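Beta subunit of photoactivated adenylyl cyclase (Beggiatoa sp. PS, PDB 5M2A) probably converts ATP to cyclic AMP under the control of blue light, which is sensed by a flavin-binding BLUF domain. Local coordinates at residues A[200-204]-A[205-209]. Numbering follows the deposited sequence. Where two conformers were deposited one is given.
Sequences KFIGD and CVMAS
A tight β-hairpin of the cyclase catalytic domain joins strand 197-202 to strand 205-211, and a type II' turn from I202 to C205 closes it. I202 and C205 form the last hydrogen-bonded pair: I202 N donates to C205 O at 2.9 Å, and C205 N returns a bond to I202 O at 2.8 Å, the two bonds together closing the two-residue turn. G203 takes the first turn corner with phi 60° and psi -131°, a combination glycine adopts easily because it has no side chain to clash. Further along, M207 N donates a hydrogen bond to K200 O at 3.0 Å.

F201 and V206 make the non-hydrogen-bonded pair between these rungs. Their side chains lie side by side, with F201 CD1 4.2 Å from V206 CG2, and this apolar face packs on helix 173-193, where F184 stacks on the F201 ring. On the other face the straight chain of M207 carries SD to 4.4 Å from I202 CD1 and alongside the aliphatic part of K200, whose NZ bonds to F201 O of the second subunit.

At the second corner, chi1 of 61° staggers D204 CG between the backbone N and the carbonyl carbon, and from there OD2 accepts a bond from I161 N. D204 belongs to the magnesium site with D160 and I161, its side chain about 3 Å from the ion. A hairpin turn presenting a metal-site aspartate is characteristic of class III nucleotide cyclases.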
ATOM      1  N   LYS A 200      -2.477  -6.517  -1.687  1.00 18.61           N
ATOM      2  CA  LYS A 200      -1.077  -6.159  -1.503  1.00 17.74           C
ATOM      3  C   LYS A 200      -0.210  -7.249  -2.111  1.00 17.56           C
ATOM      4  O   LYS A 200      -0.683  -8.355  -2.390  1.00 20.66           O
ATOM      5  CB  LYS A 200      -0.725  -5.976  -0.019  1.00 27.74           C
ATOM      6  CG  LYS A 200      -0.960  -7.223   0.822  1.00 23.69           C
ATOM      7  CD  LYS A 200      -0.934  -6.903   2.327  1.00 27.87           C
ATOM      8  CE  LYS A 200      -2.186  -6.146   2.749  1.00 38.22           C
ATOM      9  NZ  LYS A 200      -2.162  -5.723   4.165  1.00 33.32           N
ATOM     10  N   PHE A 201       1.065  -6.915  -2.302  1.00 18.93           N
ATOM     11  CA  PHE A 201       2.132  -7.870  -2.585  1.00 19.57           C
ATOM     12  C   PHE A 201       2.917  -8.124  -1.301  1.00 24.33           C
ATOM     13  O   PHE A 201       3.278  -7.183  -0.589  1.00 22.32           O
ATOM     14  CB  PHE A 201       3.086  -7.345  -3.665  1.00 16.79           C
ATOM     15  CG  PHE A 201       2.416  -6.948  -4.942  1.00 17.55           C
ATOM     16  CD1 PHE A 201       1.279  -7.595  -5.383  1.00 19.36           C
ATOM     17  CD2 PHE A 201       2.924  -5.905  -5.708  1.00 15.00           C
ATOM     18  CE1 PHE A 201       0.660  -7.221  -6.575  1.00 19.27           C
ATOM     19  CE2 PHE A 201       2.311  -5.528  -6.882  1.00 17.22           C
ATOM     20  CZ  PHE A 201       1.181  -6.183  -7.319  1.00 21.10           C
ATOM     21  N   ILE A 202       3.157  -9.398  -0.992  1.00 18.38           N
ATOM     22  CA  ILE A 202       3.953  -9.798   0.167  1.00 20.00           C
ATOM     23  C   ILE A 202       5.077 -10.694  -0.343  1.00 21.56           C
ATOM     24  O   ILE A 202       4.841 -11.858  -0.688  1.00 20.52           O
ATOM     25  CB  ILE A 202       3.110 -10.531   1.221  1.00 29.46           C
ATOM     26  CG1 ILE A 202       1.860  -9.728   1.556  1.00 28.45           C
ATOM     27  CG2 ILE A 202       3.927 -10.783   2.479  1.00 33.97           C
ATOM     28  CD1 ILE A 202       0.718 -10.586   2.015  1.00 31.89           C
ATOM     29  N   GLY A 203       6.293 -10.169  -0.390  1.00 21.45           N
ATOM     30  CA  GLY A 203       7.338 -10.939  -1.046  1.00 23.32           C
ATOM     31  C   GLY A 203       6.948 -11.171  -2.492  1.00 28.86           C
ATOM     32  O   GLY A 203       6.536 -10.251  -3.206  1.00 22.52           O
ATOM     33  N   ASP A 204       7.047 -12.420  -2.934  1.00 20.56           N
ATOM     34  CA  ASP A 204       6.634 -12.788  -4.282  1.00 19.24           C
ATOM     35  C   ASP A 204       5.167 -13.174  -4.351  1.00 20.03           C
ATOM     36  O   ASP A 204       4.718 -13.664  -5.389  1.00 20.28           O
ATOM     37  CB  ASP A 204       7.483 -13.953  -4.804  1.00 20.14           C
ATOM     38  CG  ASP A 204       7.349 -15.205  -3.942  1.00 27.23           C
ATOM     39  OD1 ASP A 204       7.500 -15.093  -2.711  1.00 30.37           O
ATOM     40  OD2 ASP A 204       7.071 -16.298  -4.489  1.00 27.38           O
ATOM     41  N   CYS A 205       4.416 -12.953  -3.280  1.00 20.95           N
ATOM     42  CA  CYS A 205       3.028 -13.391  -3.180  0.63 20.50           C
ATOM     43  C   CYS A 205       2.074 -12.263  -3.544  1.00 22.63           C
ATOM     44  O   CYS A 205       2.263 -11.118  -3.125  1.00 20.59           O
ATOM     45  CB  CYS A 205       2.690 -13.878  -1.763  0.63 22.97           C
ATOM     46  SG  CYS A 205       3.576 -15.329  -1.157  0.63 38.05           S
ATOM     47  N   VAL A 206       1.032 -12.598  -4.304  1.00 17.78           N
ATOM     48  CA  VAL A 206      -0.046 -11.671  -4.636  1.00 14.58           C
ATOM     49  C   VAL A 206      -1.244 -12.049  -3.775  1.00 19.07           C
ATOM     50  O   VAL A 206      -1.681 -13.208  -3.779  1.00 18.54           O
ATOM     51  CB  VAL A 206      -0.425 -11.719  -6.125  1.00 17.66           C
ATOM     52  CG1 VAL A 206      -1.597 -10.761  -6.401  1.00 22.09           C
ATOM     53  CG2 VAL A 206       0.777 -11.399  -7.006  1.00 17.07           C
ATOM     54  N   MET A 207      -1.774 -11.080  -3.037  1.00 19.38           N
ATOM     55  CA  MET A 207      -2.965 -11.284  -2.228  1.00 21.09           C
ATOM     56  C   MET A 207      -4.117 -10.487  -2.818  1.00 19.00           C
ATOM     57  O   MET A 207      -3.966  -9.299  -3.110  1.00 19.89           O
ATOM     58  CB  MET A 207      -2.725 -10.851  -0.782  1.00 20.36           C
ATOM     59  CG  MET A 207      -3.962 -10.981   0.101  1.00 21.44           C
ATOM     60  SD  MET A 207      -3.641 -10.331   1.764  1.00 26.37           S
ATOM     61  CE  MET A 207      -5.209 -10.655   2.583  1.00 23.68           C
ATOM     62  N   ALA A 208      -5.272 -11.130  -2.971  1.00 17.07           N
ATOM     63  CA  ALA A 208      -6.426 -10.472  -3.569  1.00 15.72           C
ATOM     64  C   ALA A 208      -7.694 -11.056  -2.970  1.00 16.39           C
ATOM     65  O   ALA A 208      -7.665 -12.085  -2.294  1.00 17.44           O
ATOM     66  CB  ALA A 208      -6.441 -10.608  -5.094  1.00 13.10           C
ATOM     67  N   SER A 209      -8.821 -10.374  -3.193  1.00 14.01           N
ATOM     68  CA  SER A 209     -10.088 -10.925  -2.749  1.00 19.03           C
ATOM     69  C   SER A 209     -11.119 -10.820  -3.863  1.00 21.74           C
ATOM     70  O   SER A 209     -11.002 -10.008  -4.788  1.00 18.66           O
ATOM     71  CB  SER A 209     -10.615 -10.210  -1.499  1.00 18.61           C
ATOM     72  OG  SER A 209     -10.866  -8.854  -1.781  1.00 20.83           O
TER